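PDB 7KV1: SusD family protein from Bacteroides uniformis, which probably binds beta-glucan at the cell surface of this gut bacterium, as a SusD-like surface glycan-binding protein. Local coordinates for residues D201-P206 with V228-A233; A148-V153 with A194-V199. All blocks are in the same frame, centred on the assembly; numbering follows the deposited sequence.

Helix 185-201 links the two contacts: contact 2 packs its last turns against helix 138-162, and contact 1 begins where it ends and lays the following loop against the start of helix 230-244. Both are largely buried, with centres about 10 Å apart on the same side of the chain's centre. Their chemistry follows their place. Contact 2, between two helices, relies on side chains, an arginine-glutamate network flanking an apolar seam; contact 1, between a loop and a helix start, relies on backbone groups, a glutamine and an ordered water. L150 belongs to both environments, its CD2 lying 3.4 Å from CD1 of L205 while its CD1 serves contact 2.

Contact 1: D201-P206 with V228-A233; sequences DSKVLP and VTQAMA
An N-capped helix start, that of helix 230-244, meets segment 201-206, the end of helix 185-201 and the loop after it, in the largely helical, TPR-related fold of this SusD-family protein. Backbone bonding comes first: Q230 N donates to P206 O over 2.8 Å, almost straight at 175° although the donor stands above the carbonyl plane, and A231 pairs through its backbone with L207. T229 is the N-cap. With chi1 at 61° its OG1 sits between the backbone N and the carbonyl carbon, from where it accepts from M232 N at 3.1 Å, while T229 CB rests 3.4 Å from P206 O. An alanine here would remove the hydroxyl and would probably leave M232 N without its capping acceptor, loosening the first turn. Van der Waals contact centres on L205, whose CD1 lies 4.0 Å from T229 O; outside the two segments it packs on M146, L150 and Y210. Q230 CB lies by the carbonyls of L205 and P206; beyond it the bend at chi2 (84°) brings the amide round, and NE2 donates to I200 O. At the amide oxygen, a water donates to Q230 OE1 over 2.6 Å and accepts from L205 N at 3.0 Å.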
loop_
_atom_site.group_PDB
_atom_site.type_symbol
_atom_site.label_atom_id
_atom_site.label_comp_id
_atom_site.label_asym_id
_atom_site.label_seq_id
_atom_site.Cartn_x
_atom_site.Cartn_y
_atom_site.Cartn_z
ATOM N N ASP A 201 -16.218 16.031 -2.747
ATOM C CA ASP A 201 -17.415 16.839 -3.122
ATOM C C ASP A 201 -16.991 18.264 -3.516
ATOM O O ASP A 201 -17.748 18.876 -4.264
ATOM C CB ASP A 201 -18.451 16.928 -1.998
ATOM C CG ASP A 201 -19.152 15.622 -1.686
ATOM O OD1 ASP A 201 -19.054 14.718 -2.512
ATOM O OD2 ASP A 201 -19.828 15.550 -0.628
ATOM N N SER A 202 -15.854 18.785 -3.039
ATOM C CA SER A 202 -15.317 20.110 -3.461
ATOM C C SER A 202 -15.131 20.172 -4.989
ATOM O O SER A 202 -15.149 21.287 -5.533
ATOM C CB SER A 202 -14.050 20.476 -2.735
ATOM O OG SER A 202 -12.910 19.797 -3.262
ATOM N N LYS A 203 -14.909 19.024 -5.640
ATOM C CA LYS A 203 -14.459 18.873 -7.055
ATOM C C LYS A 203 -13.378 19.892 -7.430
ATOM O O LYS A 203 -13.381 20.393 -8.587
ATOM C CB LYS A 203 -15.678 18.965 -7.978
ATOM C CG LYS A 203 -16.635 17.782 -7.877
ATOM C CD LYS A 203 -17.529 17.607 -9.094
ATOM C CE LYS A 203 -18.992 17.517 -8.733
ATOM N NZ LYS A 203 -19.281 16.290 -7.953
ATOM N N VAL A 204 -12.407 20.100 -6.543
ATOM C CA VAL A 204 -11.244 21.003 -6.743
ATOM C C VAL A 204 -10.094 20.270 -7.441
ATOM O O VAL A 204 -9.465 20.859 -8.379
ATOM C CB VAL A 204 -10.813 21.559 -5.372
ATOM C CG1 VAL A 204 -9.360 22.013 -5.337
ATOM C CG2 VAL A 204 -11.748 22.657 -4.927
ATOM N N LEU A 205 -9.744 19.063 -6.968
ATOM C CA LEU A 205 -8.517 18.392 -7.458
ATOM C C LEU A 205 -8.711 17.999 -8.914
ATOM O O LEU A 205 -9.781 17.566 -9.314
ATOM C CB LEU A 205 -8.227 17.161 -6.601
ATOM C CG LEU A 205 -7.970 17.429 -5.118
ATOM C CD1 LEU A 205 -7.728 16.118 -4.384
ATOM C CD2 LEU A 205 -6.795 18.362 -4.934
ATOM N N PRO A 206 -7.668 18.074 -9.750
ATOM C CA PRO A 206 -7.772 17.555 -11.106
ATOM C C PRO A 206 -7.820 16.015 -11.095
ATOM O O PRO A 206 -7.382 15.378 -10.116
ATOM C CB PRO A 206 -6.509 18.089 -11.763
ATOM C CG PRO A 206 -5.524 18.177 -10.635
ATOM C CD PRO A 206 -6.335 18.579 -9.415
ATOM N N VAL A 228 -1.274 14.493 -5.362
ATOM C CA VAL A 228 -2.540 13.744 -5.183
ATOM C C VAL A 228 -3.570 14.356 -6.109
ATOM O O VAL A 228 -3.448 15.573 -6.432
ATOM C CB VAL A 228 -2.945 13.724 -3.711
ATOM C CG1 VAL A 228 -1.831 13.057 -2.930
ATOM C CG2 VAL A 228 -3.257 15.115 -3.138
ATOM N N THR A 229 -4.510 13.524 -6.528
ATOM C CA THR A 229 -5.497 13.805 -7.590
ATOM C C THR A 229 -6.871 13.324 -7.132
ATOM O O THR A 229 -6.979 12.586 -6.127
ATOM C CB THR A 229 -5.100 13.149 -8.914
ATOM O OG1 THR A 229 -5.060 11.751 -8.656
ATOM C CG2 THR A 229 -3.761 13.619 -9.452
ATOM N N GLN A 230 -7.898 13.720 -7.862
ATOM C CA GLN A 230 -9.262 13.269 -7.576
ATOM C C GLN A 230 -9.298 11.747 -7.798
ATOM O O GLN A 230 -10.009 11.063 -7.057
ATOM C CB GLN A 230 -10.224 14.067 -8.438
ATOM C CG GLN A 230 -11.669 13.794 -8.107
ATOM C CD GLN A 230 -12.156 14.609 -6.951
ATOM O OE1 GLN A 230 -11.367 15.083 -6.127
ATOM N NE2 GLN A 230 -13.474 14.748 -6.884
ATOM N N ALA A 231 -8.615 11.233 -8.818
ATOM C CA ALA A 231 -8.583 9.772 -9.088
ATOM C C ALA A 231 -7.952 9.078 -7.875
ATOM O O ALA A 231 -8.433 8.036 -7.445
ATOM C CB ALA A 231 -7.823 9.460 -10.351
ATOM N N MET A 232 -6.883 9.638 -7.331
ATOM C CA MET A 232 -6.217 9.022 -6.160
ATOM C C MET A 232 -7.199 9.024 -4.987
ATOM O O MET A 232 -7.235 8.019 -4.253
ATOM C CB MET A 232 -4.914 9.739 -5.808
ATOM C CG MET A 232 -4.248 9.186 -4.573
ATOM S SD MET A 232 -4.600 10.195 -3.132
ATOM C CE MET A 232 -3.471 9.491 -1.930
ATOM N N ALA A 233 -7.970 10.107 -4.834
ATOM C CA ALA A 233 -8.996 10.295 -3.787
ATOM C C ALA A 233 -10.062 9.200 -3.894
ATOM O O ALA A 233 -10.470 8.617 -2.848
ATOM C CB ALA A 233 -9.617 11.679 -3.894
HETATM O O HOH W 1 -11.482 17.478 -5.068
#

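Contact 2: A148-V153 with A194-V199; sequences ARLLRV and AELEAV
The E195 carboxylate forms salt bridges with two arginines of the facing helix. R149 grips it side-on, NE donating to E195 OE2 over 2.7 Å and NH2 to E195 OE1 over 2.8 Å; both oxygens lie in the guanidinium plane, but the carboxylate is turned 36° from it and is met from above its own plane. R152 NH2 adds a second salt bridge to E195 OE2 at 3.0 Å, so this oxygen is held by two arginines, which would probably favour the ionised carboxylate. A water completes the network, donating to E195 OE2 and R149 O and accepting from R152 NE. Bends place these groups: E195 turns at chi2, both arginines at chi3. V199 CG2 lies over one face of the R149 guanidinium, offset toward its rim, and also touches R149 CB at 3.6 Å. Alongside the salt bridges, V153 CG2 lies 3.8 Å from E195 CG, and the tips of L150 and L196 meet CD1 to CD1, also at 3.8 Å. Further out, E145 forms a salt bridge with R149 NH1, N124 OD1 is hydrogen-bonded to R152 NH1, and helix 230-244 packs on both leucines. The segments run antiparallel, 152° between directions and 9.8 Å apart at their axes, as expected for packed helices of a TPR-like scaffold in a SusD-family protein.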
loop_
_atom_site.group_PDB
_atom_site.type_symbol
_atom_site.label_atom_id
_atom_site.label_comp_id
_atom_site.label_asym_id
_atom_site.label_seq_id
_atom_site.Cartn_x
_atom_site.Cartn_y
_atom_site.Cartn_z
ATOM N N ALA A 148 -3.489 19.204 0.731
ATOM C CA ALA A 148 -3.090 18.997 2.139
ATOM C C ALA A 148 -4.119 18.092 2.828
ATOM O O ALA A 148 -3.711 17.196 3.607
ATOM C CB ALA A 148 -2.932 20.319 2.854
ATOM N N ARG A 149 -5.413 18.289 2.572
ATOM C CA ARG A 149 -6.442 17.497 3.292
ATOM C C ARG A 149 -6.399 16.024 2.836
ATOM O O ARG A 149 -6.582 15.121 3.673
ATOM C CB ARG A 149 -7.810 18.155 3.164
ATOM C CG ARG A 149 -7.898 19.448 3.973
ATOM C CD ARG A 149 -9.145 20.253 3.683
ATOM N NE ARG A 149 -10.311 19.597 4.240
ATOM C CZ ARG A 149 -11.561 19.947 3.981
ATOM N NH1 ARG A 149 -11.818 21.002 3.208
ATOM N NH2 ARG A 149 -12.558 19.287 4.539
ATOM N N LEU A 150 -6.164 15.792 1.557
ATOM C CA LEU A 150 -6.103 14.421 1.001
ATOM C C LEU A 150 -4.859 13.699 1.533
ATOM O O LEU A 150 -4.975 12.502 1.882
ATOM C CB LEU A 150 -6.122 14.516 -0.527
ATOM C CG LEU A 150 -6.113 13.171 -1.264
ATOM C CD1 LEU A 150 -7.110 12.192 -0.666
ATOM C CD2 LEU A 150 -6.404 13.403 -2.739
ATOM N N LEU A 151 -3.720 14.382 1.633
ATOM C CA LEU A 151 -2.492 13.817 2.238
ATOM C C LEU A 151 -2.795 13.473 3.688
ATOM O O LEU A 151 -2.411 12.401 4.154
ATOM C CB LEU A 151 -1.336 14.810 2.148
ATOM C CG LEU A 151 -0.622 14.856 0.813
ATOM C CD1 LEU A 151 0.255 16.092 0.743
ATOM C CD2 LEU A 151 0.228 13.610 0.597
ATOM N N ARG A 152 -3.470 14.375 4.382
ATOM C CA ARG A 152 -3.828 14.167 5.796
ATOM C C ARG A 152 -4.703 12.903 5.922
ATOM O O ARG A 152 -4.408 12.077 6.815
ATOM C CB ARG A 152 -4.466 15.426 6.372
ATOM C CG ARG A 152 -4.715 15.316 7.855
ATOM C CD ARG A 152 -5.154 16.663 8.435
ATOM N NE ARG A 152 -6.431 17.169 7.919
ATOM C CZ ARG A 152 -6.976 18.341 8.261
ATOM N NH1 ARG A 152 -6.354 19.136 9.121
ATOM N NH2 ARG A 152 -8.154 18.699 7.764
ATOM N N VAL A 153 -5.709 12.732 5.059
ATOM C CA VAL A 153 -6.516 11.473 5.022
ATOM C C VAL A 153 -5.591 10.273 4.774
ATOM O O VAL A 153 -5.758 9.233 5.443
ATOM C CB VAL A 153 -7.634 11.514 3.970
ATOM C CG1 VAL A 153 -8.238 10.110 3.767
ATOM C CG2 VAL A 153 -8.704 12.496 4.392
ATOM N N ALA A 194 -15.760 11.057 6.312
ATOM C CA ALA A 194 -16.450 12.375 6.249
ATOM C C ALA A 194 -15.505 13.416 5.661
ATOM O O ALA A 194 -15.921 14.130 4.748
ATOM C CB ALA A 194 -16.982 12.834 7.602
ATOM N N GLU A 195 -14.267 13.461 6.129
ATOM C CA GLU A 195 -13.251 14.426 5.661
ATOM C C GLU A 195 -13.004 14.168 4.165
ATOM O O GLU A 195 -13.024 15.153 3.352
ATOM C CB GLU A 195 -12.030 14.371 6.594
ATOM C CG GLU A 195 -10.814 15.175 6.153
ATOM C CD GLU A 195 -10.952 16.703 6.105
ATOM O OE1 GLU A 195 -12.042 17.207 6.381
ATOM O OE2 GLU A 195 -9.976 17.382 5.732
ATOM N N LEU A 196 -12.877 12.906 3.760
ATOM C CA LEU A 196 -12.564 12.563 2.350
ATOM C C LEU A 196 -13.765 12.930 1.465
ATOM O O LEU A 196 -13.563 13.459 0.381
ATOM C CB LEU A 196 -12.215 11.078 2.265
ATOM C CG LEU A 196 -11.776 10.592 0.890
ATOM C CD1 LEU A 196 -10.705 11.481 0.300
ATOM C CD2 LEU A 196 -11.322 9.132 0.979
ATOM N N GLU A 197 -14.977 12.668 1.925
ATOM C CA GLU A 197 -16.209 13.081 1.215
ATOM C C GLU A 197 -16.210 14.602 0.985
ATOM O O GLU A 197 -16.463 15.022 -0.147
ATOM C CB GLU A 197 -17.409 12.554 1.978
ATOM C CG GLU A 197 -17.612 11.070 1.711
ATOM C CD GLU A 197 -18.785 10.446 2.417
ATOM O OE1 GLU A 197 -19.207 11.033 3.425
ATOM O OE2 GLU A 197 -19.253 9.357 1.986
ATOM N N ALA A 198 -15.896 15.408 1.991
ATOM C CA ALA A 198 -15.772 16.880 1.825
ATOM C C ALA A 198 -14.709 17.214 0.773
ATOM O O ALA A 198 -14.964 18.085 -0.107
ATOM C CB ALA A 198 -15.513 17.564 3.146
ATOM N N VAL A 199 -13.564 16.555 0.799
ATOM C CA VAL A 199 -12.508 16.824 -0.213
ATOM C C VAL A 199 -13.040 16.470 -1.612
ATOM O O VAL A 199 -12.917 17.287 -2.541
ATOM C CB VAL A 199 -11.207 16.083 0.133
ATOM C CG1 VAL A 199 -10.229 16.055 -1.030
ATOM C CG2 VAL A 199 -10.564 16.686 1.372
HETATM O O HOH W 2 -7.842 15.767 5.894
#